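Local atomic coordinates of L-serine ammonia-lyase (PDB entry 5C3U), a protein that belongs to the family of pyridoxal-phosphate dependent enzymes and binds pyridoxal-5'-phosphate in a pocket of its single chain. Residues Phe59-Gln62 and Ala63-Arg67; Ser146-Ala150 and Leu151-Gly155; Gly209-Ala212 and Phe213-Val217. All coordinates share one frame; numbering follows the deposited sequence.

Interaction 1 of 3, residues Phe59-Gln62 and Ala63-Arg67; sequences FCYQ and AVQTR
Four successive i to i+4 backbone hydrogen bonds carry the helix from Phe-59-Gln-62 into Ala-63-Arg-67, from Ala-63 N to Phe-59 O (2.9 Å) through to Thr-66 N to Gln-62 O (2.9 Å). One side-chain bond repeats the same spacing: Gln-62 NE2 donates to Thr-66 OG1 at 2.8 Å, the hydroxyl lying close to the amide plane although the N-H...O angle is a bent 138°. Gln-62 gets there by folding back at chi2 (51°), which swings its amide down the helix toward the next turn. This is the last stretch of helix 52-67, whose inward side, with Cys-60 and Val-64, rests on Phe-73 of strand 72-75 and on Leu-92 of helix 79-92, while Gln-65 and Thr-66 belong to the exposed side. At its border Tyr-61 and Gln-65 run side by side in the same direction, ring and amide planes only 15° apart, with Gln-65 CG 3.7 Å from Tyr-61 CE1. A water sits over the centre of one face of the Tyr-61 ring; it donates to Tyr-61 O and accepts from Gln-65 NE2 at 2.7 Å, tying the amide of Gln-65 to the carbonyl one turn earlier.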
# COMPACT_ATOMS: atom_id res chain seq x y z
N PHE A 59 3.80 -13.28 -5.12
CA PHE A 59 2.84 -13.89 -6.04
C PHE A 59 3.54 -14.25 -7.35
O PHE A 59 3.42 -15.40 -7.83
CB PHE A 59 1.68 -12.93 -6.29
CG PHE A 59 0.63 -13.46 -7.22
CD1 PHE A 59 -0.53 -14.06 -6.73
CD2 PHE A 59 0.78 -13.34 -8.59
CE1 PHE A 59 -1.51 -14.54 -7.61
CE2 PHE A 59 -0.18 -13.82 -9.48
CZ PHE A 59 -1.33 -14.42 -8.98
N CYS A 60 4.26 -13.29 -7.92
CA CYS A 60 4.91 -13.50 -9.22
C CYS A 60 5.99 -14.59 -9.18
O CYS A 60 6.06 -15.44 -10.10
CB CYS A 60 5.47 -12.21 -9.76
SG CYS A 60 4.18 -11.06 -10.27
N TYR A 61 6.81 -14.56 -8.12
CA TYR A 61 7.86 -15.55 -7.90
C TYR A 61 7.29 -16.96 -7.84
O TYR A 61 7.75 -17.86 -8.54
CB TYR A 61 8.67 -15.22 -6.63
CG TYR A 61 9.94 -16.04 -6.50
CD1 TYR A 61 9.95 -17.26 -5.82
CD2 TYR A 61 11.11 -15.62 -7.13
CE1 TYR A 61 11.10 -18.03 -5.75
CE2 TYR A 61 12.27 -16.37 -7.04
CZ TYR A 61 12.27 -17.57 -6.35
OH TYR A 61 13.45 -18.28 -6.28
N GLN A 62 6.25 -17.15 -7.02
CA GLN A 62 5.58 -18.42 -6.89
C GLN A 62 4.90 -18.87 -8.19
O GLN A 62 4.93 -20.07 -8.52
CB GLN A 62 4.59 -18.40 -5.71
CG GLN A 62 4.03 -19.78 -5.35
CD GLN A 62 5.12 -20.83 -5.16
OE1 GLN A 62 6.03 -20.67 -4.35
NE2 GLN A 62 5.03 -21.93 -5.90
N ALA A 63 4.29 -17.93 -8.92
CA ALA A 63 3.67 -18.28 -10.19
C ALA A 63 4.70 -18.90 -11.13
O ALA A 63 4.39 -19.90 -11.80
CB ALA A 63 3.02 -17.07 -10.84
N VAL A 64 5.88 -18.30 -11.20
CA VAL A 64 6.93 -18.81 -12.09
C VAL A 64 7.48 -20.16 -11.58
O VAL A 64 7.71 -21.07 -12.37
CB VAL A 64 8.05 -17.79 -12.35
CG1 VAL A 64 9.21 -18.44 -13.10
CG2 VAL A 64 7.51 -16.61 -13.16
N GLN A 65 7.63 -20.30 -10.26
CA GLN A 65 8.09 -21.59 -9.68
C GLN A 65 7.12 -22.71 -10.05
O GLN A 65 7.53 -23.83 -10.36
CB GLN A 65 8.19 -21.51 -8.16
CG GLN A 65 9.37 -20.72 -7.63
CD GLN A 65 10.69 -21.42 -7.89
OE1 GLN A 65 11.01 -22.42 -7.25
NE2 GLN A 65 11.46 -20.89 -8.84
N THR A 66 5.83 -22.42 -10.04
CA THR A 66 4.84 -23.46 -10.34
C THR A 66 4.56 -23.66 -11.84
O THR A 66 4.40 -24.80 -12.30
CB THR A 66 3.53 -23.19 -9.56
OG1 THR A 66 3.84 -23.11 -8.16
CG2 THR A 66 2.55 -24.33 -9.78
N ARG A 67 4.49 -22.57 -12.60
CA ARG A 67 3.97 -22.62 -13.96
C ARG A 67 5.03 -22.42 -15.05
O ARG A 67 4.74 -22.57 -16.23
CB ARG A 67 2.87 -21.55 -14.16
CG ARG A 67 1.65 -21.64 -13.23
CD ARG A 67 0.56 -22.54 -13.78
NE ARG A 67 0.13 -22.19 -15.13
CZ ARG A 67 -0.92 -21.44 -15.43
NH1 ARG A 67 -1.70 -20.95 -14.46
NH2 ARG A 67 -1.20 -21.17 -16.70
O HOH W 1 10.62 -18.51 -9.67

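Interaction 2 of 3, residues Ser146-Ala150 and Leu151-Gly155; sequences SSDHA and LIWQG. With PLP (pyridoxal-5'-phosphate), chain B.
A capped helix start next to the cofactor's phosphate joins Ser-146-Ala-150 to Leu-151-Gly-155, with His-149 as the N-cap of helix 150-166 and Ser-147 in the pyridoxal-5'-phosphate pocket. The cap is a ring nitrogen: Leu-151 N donates to His-149 ND1 at 3.0 Å, nearly straight at 163°, approaching the ring edge slightly tilted from its plane. Accepting here implies that ND1 is unprotonated, so NE2 probably carries the proton if the ring is neutral. The imidazole also runs alongside Leu-151, its CE1 3.6 Å from Leu-151 CD1, and meets Phe-59 of helix 52-67 edge-to-face. His-149 O also takes the first i+4 backbone bond, from Trp-153 N.

The indole of Trp-153 folds back over the incoming chain. With CG beside the backbone N (chi1 -41°), one face lies against the turn: Ala-150 CA makes a CH-pi contact 3.9 Å from the centroid of the six-membered ring, and His-149 O stands 3.2 Å above the indole plane, offset toward the rim. At the ring's edge NE1 donates to Ser-147 O over 2.9 Å, bent to 131°, and Asp-148 OD1 lies in plane beside CZ2. The indole thus bridges the inverse gamma turn centred on Asp-148, while Asn-186 and Met-190 of helix 183-194 also touch it. Ile-152 rests its CD1 against the backbone of Ser-146 and Ser-147. The cofactor is also hydrogen-bonded by the backbone N-H groups of Gly-180, Gly-181 and Gly-182, consistent with the glycine-rich phosphate loop of this family. Ser-147 OG donates to O3P of the cofactor at 2.7 Å and itself accepts from Ser-146 OG at 2.9 Å.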
# COMPACT_ATOMS: atom_id res chain seq x y z
N SER A 146 -4.32 -6.99 -7.00
CA SER A 146 -3.53 -6.05 -6.22
C SER A 146 -3.43 -6.47 -4.74
O SER A 146 -2.47 -6.13 -4.06
CB SER A 146 -4.12 -4.64 -6.34
OG SER A 146 -5.42 -4.62 -5.74
N SER A 147 -4.45 -7.18 -4.23
CA SER A 147 -4.62 -7.31 -2.78
C SER A 147 -5.11 -8.67 -2.29
O SER A 147 -4.60 -9.19 -1.31
CB SER A 147 -5.63 -6.24 -2.28
OG SER A 147 -5.36 -4.96 -2.83
N ASP A 148 -6.08 -9.26 -2.99
CA ASP A 148 -6.86 -10.37 -2.41
C ASP A 148 -6.34 -11.74 -2.85
O ASP A 148 -6.95 -12.42 -3.68
CB ASP A 148 -8.34 -10.21 -2.78
CG ASP A 148 -9.26 -11.05 -1.91
OD1 ASP A 148 -8.81 -11.60 -0.88
OD2 ASP A 148 -10.46 -11.15 -2.24
N HIS A 149 -5.19 -12.13 -2.30
CA HIS A 149 -4.62 -13.45 -2.55
C HIS A 149 -3.68 -13.84 -1.46
O HIS A 149 -2.90 -13.01 -0.96
CB HIS A 149 -3.91 -13.50 -3.91
CG HIS A 149 -3.61 -14.91 -4.38
ND1 HIS A 149 -2.56 -15.62 -3.93
CD2 HIS A 149 -4.26 -15.72 -5.31
CE1 HIS A 149 -2.55 -16.83 -4.53
NE2 HIS A 149 -3.59 -16.89 -5.36
N ALA A 150 -3.72 -15.11 -1.08
CA ALA A 150 -2.91 -15.60 0.02
C ALA A 150 -1.43 -15.33 -0.19
O ALA A 150 -0.72 -15.08 0.78
CB ALA A 150 -3.15 -17.09 0.26
N LEU A 151 -0.95 -15.41 -1.43
CA LEU A 151 0.48 -15.17 -1.68
C LEU A 151 0.89 -13.73 -1.42
O LEU A 151 2.01 -13.46 -0.98
CB LEU A 151 0.87 -15.56 -3.11
CG LEU A 151 0.99 -17.08 -3.30
CD1 LEU A 151 1.03 -17.44 -4.78
CD2 LEU A 151 2.21 -17.62 -2.55
N ILE A 152 -0.01 -12.81 -1.77
CA ILE A 152 0.21 -11.38 -1.53
C ILE A 152 0.30 -11.12 -0.02
O ILE A 152 1.20 -10.43 0.45
CB ILE A 152 -0.89 -10.53 -2.21
CG1 ILE A 152 -0.85 -10.74 -3.73
CG2 ILE A 152 -0.73 -9.06 -1.87
CD1 ILE A 152 -1.91 -9.99 -4.49
N TRP A 153 -0.63 -11.68 0.76
CA TRP A 153 -0.53 -11.48 2.21
C TRP A 153 0.76 -12.02 2.79
O TRP A 153 1.37 -11.38 3.64
CB TRP A 153 -1.71 -12.10 2.95
CG TRP A 153 -3.02 -11.86 2.24
CD1 TRP A 153 -3.40 -10.74 1.50
CD2 TRP A 153 -4.17 -12.77 2.20
NE1 TRP A 153 -4.68 -10.90 1.01
CE2 TRP A 153 -5.20 -12.10 1.38
CE3 TRP A 153 -4.45 -14.04 2.73
CZ2 TRP A 153 -6.43 -12.68 1.13
CZ3 TRP A 153 -5.70 -14.61 2.46
CH2 TRP A 153 -6.67 -13.94 1.68
N GLN A 154 1.15 -13.20 2.34
CA GLN A 154 2.39 -13.83 2.78
C GLN A 154 3.60 -12.94 2.47
O GLN A 154 4.48 -12.73 3.34
CB GLN A 154 2.52 -15.19 2.10
CG GLN A 154 3.64 -16.06 2.63
CD GLN A 154 4.06 -17.09 1.60
OE1 GLN A 154 3.61 -18.24 1.64
NE2 GLN A 154 4.90 -16.69 0.65
N GLY A 155 3.62 -12.43 1.25
CA GLY A 155 4.67 -11.51 0.79
C GLY A 155 4.73 -10.26 1.66
O GLY A 155 5.81 -9.89 2.16
N1 PLP B . -0.26 2.42 -0.34
C2 PLP B . 0.28 2.22 -1.56
C2A PLP B . 1.19 3.24 -2.20
C3 PLP B . -0.03 0.99 -2.28
O3 PLP B . 0.51 0.76 -3.52
C4 PLP B . -0.91 0.02 -1.61
C4A PLP B . -1.23 -1.25 -2.27
C5 PLP B . -1.46 0.34 -0.26
C6 PLP B . -1.08 1.56 0.30
C5A PLP B . -2.38 -0.61 0.50
O4P PLP B . -3.01 -1.48 -0.44
P PLP B . -3.93 -2.78 -0.15
O1P PLP B . -3.04 -3.96 0.01
O2P PLP B . -4.83 -2.49 1.07
O3P PLP B . -4.72 -2.78 -1.41

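Interaction 3 of 3, residues Gly209-Ala212 and Phe213-Val217; sequences GSNA and FQASV
The amides of Asn-211 and Gln-214 meet almost at right angles, their planes 82° apart, and a single bond joins them: Asn-211 ND2 donates to Gln-214 OE1 at 3.0 Å. The acceptor lies in the Asn-211 amide plane and the N-H...O angle is 175°, whereas from the Gln-214 side the donor is somewhat tilted from the carbonyl plane. The other flat group, the Phe-213 ring, has Val-217 CG2 over one face, 3.7 Å above the plane and toward the rim; around it stand Val-253 and Pro-255 of strand 253-258. Asn-211 is the N-cap residue of helix 212-219, which follows strand 202-207 of the mixed sheet, yet its side chain makes no capping bond. Its CG sits between the backbone N and the carbonyl carbon (chi1 74°), bringing the amide to the extended chain of Gln-214. The N-H groups of Phe-213 and Gln-214 are instead taken by the carboxylate of Glu-206, near the end of that strand. Asn-211 O accepts from Ala-215 N at 2.9 Å. At the next residue, Ala-212 O is gripped twice, by Ser-216 N at 2.8 Å and by Ser-216 OG at 2.7 Å, from opposite faces of its plane. Ser-216 OG also bonds to Val-223 N, so the hydroxyl relays the helix carbonyl to the following loop, and the carboxylate at the helix start would be expected to be stabilised in its ionised form by the helix dipole.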
# COMPACT_ATOMS: atom_id res chain seq x y z
N GLY A 209 -13.31 9.32 0.96
CA GLY A 209 -13.77 9.06 -0.40
C GLY A 209 -13.87 7.60 -0.79
O GLY A 209 -14.57 7.26 -1.72
N SER A 210 -13.17 6.71 -0.07
CA SER A 210 -13.25 5.27 -0.35
C SER A 210 -12.95 4.46 0.92
O SER A 210 -11.81 4.06 1.18
CB SER A 210 -12.29 4.88 -1.49
OG SER A 210 -12.53 3.55 -1.93
N ASN A 211 -13.98 4.23 1.74
CA ASN A 211 -13.73 3.70 3.07
C ASN A 211 -14.35 2.32 3.29
O ASN A 211 -14.94 2.04 4.35
CB ASN A 211 -14.21 4.73 4.13
CG ASN A 211 -15.72 4.79 4.27
OD1 ASN A 211 -16.47 4.62 3.29
ND2 ASN A 211 -16.19 5.05 5.48
N ALA A 212 -14.19 1.43 2.30
CA ALA A 212 -14.87 0.12 2.36
C ALA A 212 -14.50 -0.70 3.59
O ALA A 212 -15.36 -1.38 4.17
CB ALA A 212 -14.63 -0.69 1.08
N PHE A 213 -13.24 -0.64 4.02
CA PHE A 213 -12.85 -1.40 5.21
C PHE A 213 -13.60 -0.92 6.45
O PHE A 213 -14.21 -1.72 7.17
CB PHE A 213 -11.35 -1.36 5.48
CG PHE A 213 -10.96 -2.14 6.71
CD1 PHE A 213 -11.08 -3.53 6.73
CD2 PHE A 213 -10.51 -1.49 7.85
CE1 PHE A 213 -10.74 -4.26 7.87
CE2 PHE A 213 -10.16 -2.22 8.99
CZ PHE A 213 -10.26 -3.61 9.00
N GLN A 214 -13.56 0.40 6.67
CA GLN A 214 -14.21 1.02 7.81
C GLN A 214 -15.71 0.73 7.79
O GLN A 214 -16.27 0.37 8.84
CB GLN A 214 -13.96 2.53 7.78
CG GLN A 214 -14.64 3.30 8.91
CD GLN A 214 -14.28 4.78 8.88
OE1 GLN A 214 -14.44 5.45 7.85
NE2 GLN A 214 -13.79 5.29 9.99
N ALA A 215 -16.34 0.90 6.61
CA ALA A 215 -17.78 0.62 6.44
C ALA A 215 -18.11 -0.85 6.68
O ALA A 215 -19.14 -1.16 7.29
CB ALA A 215 -18.27 1.04 5.06
N SER A 216 -17.23 -1.74 6.22
CA SER A 216 -17.44 -3.18 6.38
C SER A 216 -17.37 -3.62 7.84
O SER A 216 -18.18 -4.47 8.28
CB SER A 216 -16.44 -3.96 5.50
OG SER A 216 -16.74 -3.70 4.14
N VAL A 217 -16.43 -3.02 8.60
CA VAL A 217 -16.29 -3.31 10.04
C VAL A 217 -17.56 -2.85 10.77
O VAL A 217 -18.09 -3.58 11.62
CB VAL A 217 -15.00 -2.69 10.66
CG1 VAL A 217 -14.94 -2.86 12.18
CG2 VAL A 217 -13.77 -3.33 10.04

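Interactions 1 and 2 form one packed region, their centres 13 Å apart, where the end of helix 52-67 meets the start of helix 150-166: Gln-62 CB lies 3.8 Å from Leu-151 CD1, and Phe-59 CA 3.9 Å from Leu-151 CB. Interaction 3 stands apart, its nearest atoms about 11 Å from interaction 2 and about 20 Å from interaction 1. Interaction 2 alone of the three touches pyridoxal-5'-phosphate. The Phe-213 side chain of interaction 3 comes to about 8 Å from the cofactor and that of Phe-59 in interaction 1 to about 12 Å; segment 59-67 packs on His-149 and Leu-151 and so lies one layer further from the cofactor than Ser-147.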